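Local coordinates for protein glutathione-dependent peroxiredoxin (Sinorhizobium meliloti, PDB 3UMA) that probably reduces hydrogen peroxide and organic hydroperoxides to water and alcohols with glutathione as reductant, helping to protect the cell from oxidative stress, at residues 51-54 and 55-59; 122-125 and 126-130. One frame throughout, in Å; residues are numbered along the deposited sequence.

Interaction 1 (51-54 with 55-59) comes first along the chain, where the short helix 50-54 turns into strand 58-64; interaction 2 (122-125 with 126-130) follows, where strand 120-123 hands over to helix 128-132. Both are local junctions between a helix and a strand of the same mixed sheet of this thioredoxin-fold peroxiredoxin of the Prx5 subfamily, in which strand 94-99 lies between and parallel to the two strands. Their centres are about 18 Å apart, yet they touch: CD2 of Leu53 packs on CD1 of Leu122 at 3.6 Å. Both lie away from the predicted active-site cysteine, Cys72, and join helices 50-54 and 128-132 to strands of one sheet.

Interaction 1: residues 51-54 and 55-59; sequences ELLF and KGKRV
Glu51 and Lys55, Leu53 and Lys57, and Phe54 and Val59 meet across a local helix-to-strand junction, a type II beta turn from Phe54 to Lys57 that carries the chain from the short helix 50-54 into strand 58-64 of the thioredoxin-fold sheet. The helix closes with the backbone bond from Lys55 N to Glu51 O (2.9 Å), and beside it CG of Glu51 and CG of Lys55 touch, the side chains crossing at about a right angle. The turn is closed by Lys57 N bonding to Phe54 O at 3.1 Å; this bond is bent (136° at the hydrogen), and the donor stands above the carbonyl plane. Gly56, with positive phi, occupies the third position of the turn, and its N bonds to Asp157 OD1. The chain of Lys57 curls back over the helix end, its last bond turned sharply (chi4 -95°), which carries CD and CE past Leu53 O and brings NZ to that oxygen at 2.8 Å, tilted from the carbonyl plane. A lysine ammonium thus takes up a carbonyl of the last helical turn, where its charge would probably suit the negative end of the helix dipole; Asp94 offers NZ a second, long and weak ion pair. On the buried side, Leu53 CG lies 3.9 Å above the centre of the Phe54 ring and covers one face. Val59 approaches that ring obliquely, its CB near CD1, and Val155 of strand 147-156 also touches the Phe54 side chain. With Val59 CG1 anti to the backbone N (chi1 179°), the two methyls divide their contacts: CG2 lies 3.4 Å from Leu53 O, and CG1 rests 3.7 Å from Phe54 CE1.

Interaction 2: residues 122-125 and 126-130; sequences LSDW and NAAFT
Asp124 reaches across a type I beta turn, Asp124 to Ala127, to hold the first turn of helix 128-132, a local strand-to-helix junction at the end of strand 120-123 in the thioredoxin-fold sheet. Four hydrogen bonds converge on this buried residue. The backbone O of Asp124 receives Ala127 N, the N-cap residue, at 2.7 Å and closes the turn. The Asp124 carboxylate, swung out with CG anti to the backbone N (chi1 -171°), spans the helix start: OD1 accepts Phe129 N at 3.2 Å on the syn side, while OD2 takes Thr130 N, also syn, and Thr130 OG1 at 2.8 Å nearly along the C-O direction. Two donors on OD2 and one on OD1 hold the group against rotation, and the helix N-terminus is likely to stabilise its negative charge. Replacing Asp124 by an alanine is likely to leave the Phe129 and Thr130 amides and the Thr130 hydroxyl without this acceptor and the first helical turn less firmly fixed to the strand end. Asn126 adds an Asx turn: its OD1 accepts Ala128 N at 3.1 Å, with the donor well out of the amide plane.

Packing contacts flank these bonds. Phe129 CB sits 3.6 Å from Asp124 OD2, and the Phe129 ring, steeply inclined to the carboxylate plane, runs on to meet Phe37 edge-to-face. On the exposed flank the Asn126 amide stacks over Trp125, the planes 24° apart, and a CH-pi contact sets Asn126 CB 3.4 Å from the centroid of the six-membered ring of Trp125, only 1° off its normal.

Interaction 1: residues 51-54 and 55-59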
# COMPACT_ATOMS: atom_id res chain seq x y z
N GLU A 51 11.38 5.19 7.55
CA GLU A 51 12.62 5.90 7.23
C GLU A 51 13.36 5.23 6.09
O GLU A 51 13.66 5.86 5.07
CB GLU A 51 13.53 6.02 8.46
CG GLU A 51 14.82 6.77 8.20
CD GLU A 51 15.62 6.96 9.47
OE1 GLU A 51 16.50 6.10 9.73
OE2 GLU A 51 15.33 7.91 10.23
N LEU A 52 13.64 3.94 6.25
CA LEU A 52 14.31 3.14 5.23
C LEU A 52 13.55 3.11 3.91
O LEU A 52 14.16 3.10 2.83
CB LEU A 52 14.51 1.69 5.72
CG LEU A 52 14.93 0.68 4.63
CD1 LEU A 52 16.37 0.94 4.11
CD2 LEU A 52 14.76 -0.79 5.07
N LEU A 53 12.23 3.06 3.99
CA LEU A 53 11.41 2.96 2.79
C LEU A 53 11.36 4.28 2.04
O LEU A 53 11.54 4.31 0.83
CB LEU A 53 10.00 2.48 3.12
CG LEU A 53 9.15 2.14 1.89
CD1 LEU A 53 9.86 1.12 0.98
CD2 LEU A 53 7.77 1.63 2.32
N PHE A 54 11.13 5.37 2.75
CA PHE A 54 10.77 6.63 2.12
C PHE A 54 11.86 7.72 2.03
O PHE A 54 11.82 8.56 1.14
CB PHE A 54 9.53 7.21 2.81
CG PHE A 54 8.31 6.35 2.68
CD1 PHE A 54 7.62 6.28 1.46
CD2 PHE A 54 7.85 5.59 3.75
CE1 PHE A 54 6.49 5.48 1.33
CE2 PHE A 54 6.71 4.78 3.62
CZ PHE A 54 6.04 4.73 2.41
N LYS A 55 12.82 7.71 2.95
CA LYS A 55 13.71 8.87 3.08
C LYS A 55 14.68 8.98 1.93
O LYS A 55 15.34 8.02 1.55
CB LYS A 55 14.43 8.91 4.43
CG LYS A 55 13.53 9.27 5.63
CD LYS A 55 12.45 10.31 5.33
CE LYS A 55 12.48 11.46 6.35
NZ LYS A 55 11.18 12.20 6.43
N GLY A 56 14.74 10.18 1.35
CA GLY A 56 15.61 10.46 0.22
C GLY A 56 15.11 9.75 -1.02
O GLY A 56 15.88 9.56 -1.96
N LYS A 57 13.83 9.36 -1.02
CA LYS A 57 13.30 8.54 -2.11
C LYS A 57 11.93 9.03 -2.63
O LYS A 57 11.22 9.78 -1.95
CB LYS A 57 13.22 7.06 -1.70
CG LYS A 57 14.57 6.34 -1.60
CD LYS A 57 14.60 5.33 -0.44
CE LYS A 57 14.66 3.88 -0.91
NZ LYS A 57 13.30 3.20 -0.99
N ARG A 58 11.61 8.63 -3.85
CA ARG A 58 10.30 8.89 -4.44
C ARG A 58 9.64 7.53 -4.52
O ARG A 58 10.10 6.68 -5.27
CB ARG A 58 10.45 9.51 -5.84
CG ARG A 58 9.21 10.20 -6.38
CD ARG A 58 9.60 11.34 -7.36
NE ARG A 58 8.43 11.99 -7.97
CZ ARG A 58 8.04 11.81 -9.23
NH1 ARG A 58 8.72 11.01 -10.04
NH2 ARG A 58 6.98 12.46 -9.70
N VAL A 59 8.59 7.33 -3.73
CA VAL A 59 7.98 6.00 -3.57
C VAL A 59 6.47 6.00 -3.93
O VAL A 59 5.74 6.91 -3.57
CB VAL A 59 8.21 5.46 -2.13
CG1 VAL A 59 7.56 4.10 -1.92
CG2 VAL A 59 9.71 5.38 -1.81

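Interaction 2: residues 122-125 and 126-130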
# COMPACT_ATOMS: atom_id res chain seq x y z
N LEU A 122 4.16 -5.20 2.33
CA LEU A 122 4.27 -4.75 3.69
C LEU A 122 3.07 -5.19 4.51
O LEU A 122 1.92 -4.92 4.13
CB LEU A 122 4.39 -3.22 3.74
CG LEU A 122 5.49 -2.54 2.91
CD1 LEU A 122 5.39 -1.02 3.05
CD2 LEU A 122 6.87 -3.05 3.37
N SER A 123 3.34 -5.82 5.63
CA SER A 123 2.33 -6.25 6.56
C SER A 123 2.12 -5.17 7.62
O SER A 123 3.07 -4.78 8.32
CB SER A 123 2.76 -7.59 7.19
OG SER A 123 2.14 -7.77 8.44
N ASP A 124 0.90 -4.65 7.69
CA ASP A 124 0.45 -3.73 8.75
C ASP A 124 -0.58 -4.48 9.61
O ASP A 124 -1.75 -4.05 9.75
CB ASP A 124 -0.14 -2.45 8.14
CG ASP A 124 -0.41 -1.38 9.16
OD1 ASP A 124 0.31 -1.30 10.17
OD2 ASP A 124 -1.37 -0.58 8.99
N TRP A 125 -0.12 -5.58 10.20
CA TRP A 125 -0.99 -6.62 10.76
C TRP A 125 -2.03 -6.06 11.74
O TRP A 125 -3.20 -6.46 11.70
CB TRP A 125 -0.18 -7.79 11.37
CG TRP A 125 0.41 -7.45 12.73
CD1 TRP A 125 1.66 -6.90 12.98
CD2 TRP A 125 -0.24 -7.58 13.99
NE1 TRP A 125 1.81 -6.69 14.33
CE2 TRP A 125 0.67 -7.11 14.98
CE3 TRP A 125 -1.50 -8.04 14.39
CZ2 TRP A 125 0.35 -7.09 16.34
CZ3 TRP A 125 -1.82 -8.03 15.75
CH2 TRP A 125 -0.89 -7.55 16.71
N ASN A 126 -1.62 -5.14 12.60
CA ASN A 126 -2.53 -4.58 13.59
C ASN A 126 -3.09 -3.24 13.18
O ASN A 126 -3.69 -2.56 14.01
CB ASN A 126 -1.83 -4.46 14.94
CG ASN A 126 -0.59 -3.56 14.89
OD1 ASN A 126 -0.26 -3.00 13.84
ND2 ASN A 126 0.09 -3.42 16.04
N ALA A 127 -2.89 -2.86 11.92
CA ALA A 127 -3.38 -1.58 11.43
C ALA A 127 -2.81 -0.36 12.16
O ALA A 127 -3.46 0.70 12.15
CB ALA A 127 -4.95 -1.53 11.47
N ALA A 128 -1.61 -0.48 12.73
CA ALA A 128 -0.93 0.69 13.38
C ALA A 128 -0.72 1.89 12.44
O ALA A 128 -1.15 3.00 12.73
CB ALA A 128 0.43 0.26 14.04
N PHE A 129 -0.05 1.66 11.32
CA PHE A 129 0.12 2.68 10.28
C PHE A 129 -1.23 3.20 9.74
O PHE A 129 -1.51 4.42 9.71
CB PHE A 129 0.96 2.10 9.13
CG PHE A 129 1.24 3.11 8.03
CD1 PHE A 129 2.03 4.23 8.29
CD2 PHE A 129 0.67 2.95 6.76
CE1 PHE A 129 2.28 5.17 7.29
CE2 PHE A 129 0.90 3.88 5.76
CZ PHE A 129 1.71 4.99 6.01
N THR A 130 -2.08 2.26 9.34
CA THR A 130 -3.41 2.57 8.78
C THR A 130 -4.24 3.46 9.69
O THR A 130 -4.80 4.47 9.26
CB THR A 130 -4.17 1.25 8.53
OG1 THR A 130 -3.46 0.50 7.54
CG2 THR A 130 -5.61 1.51 8.09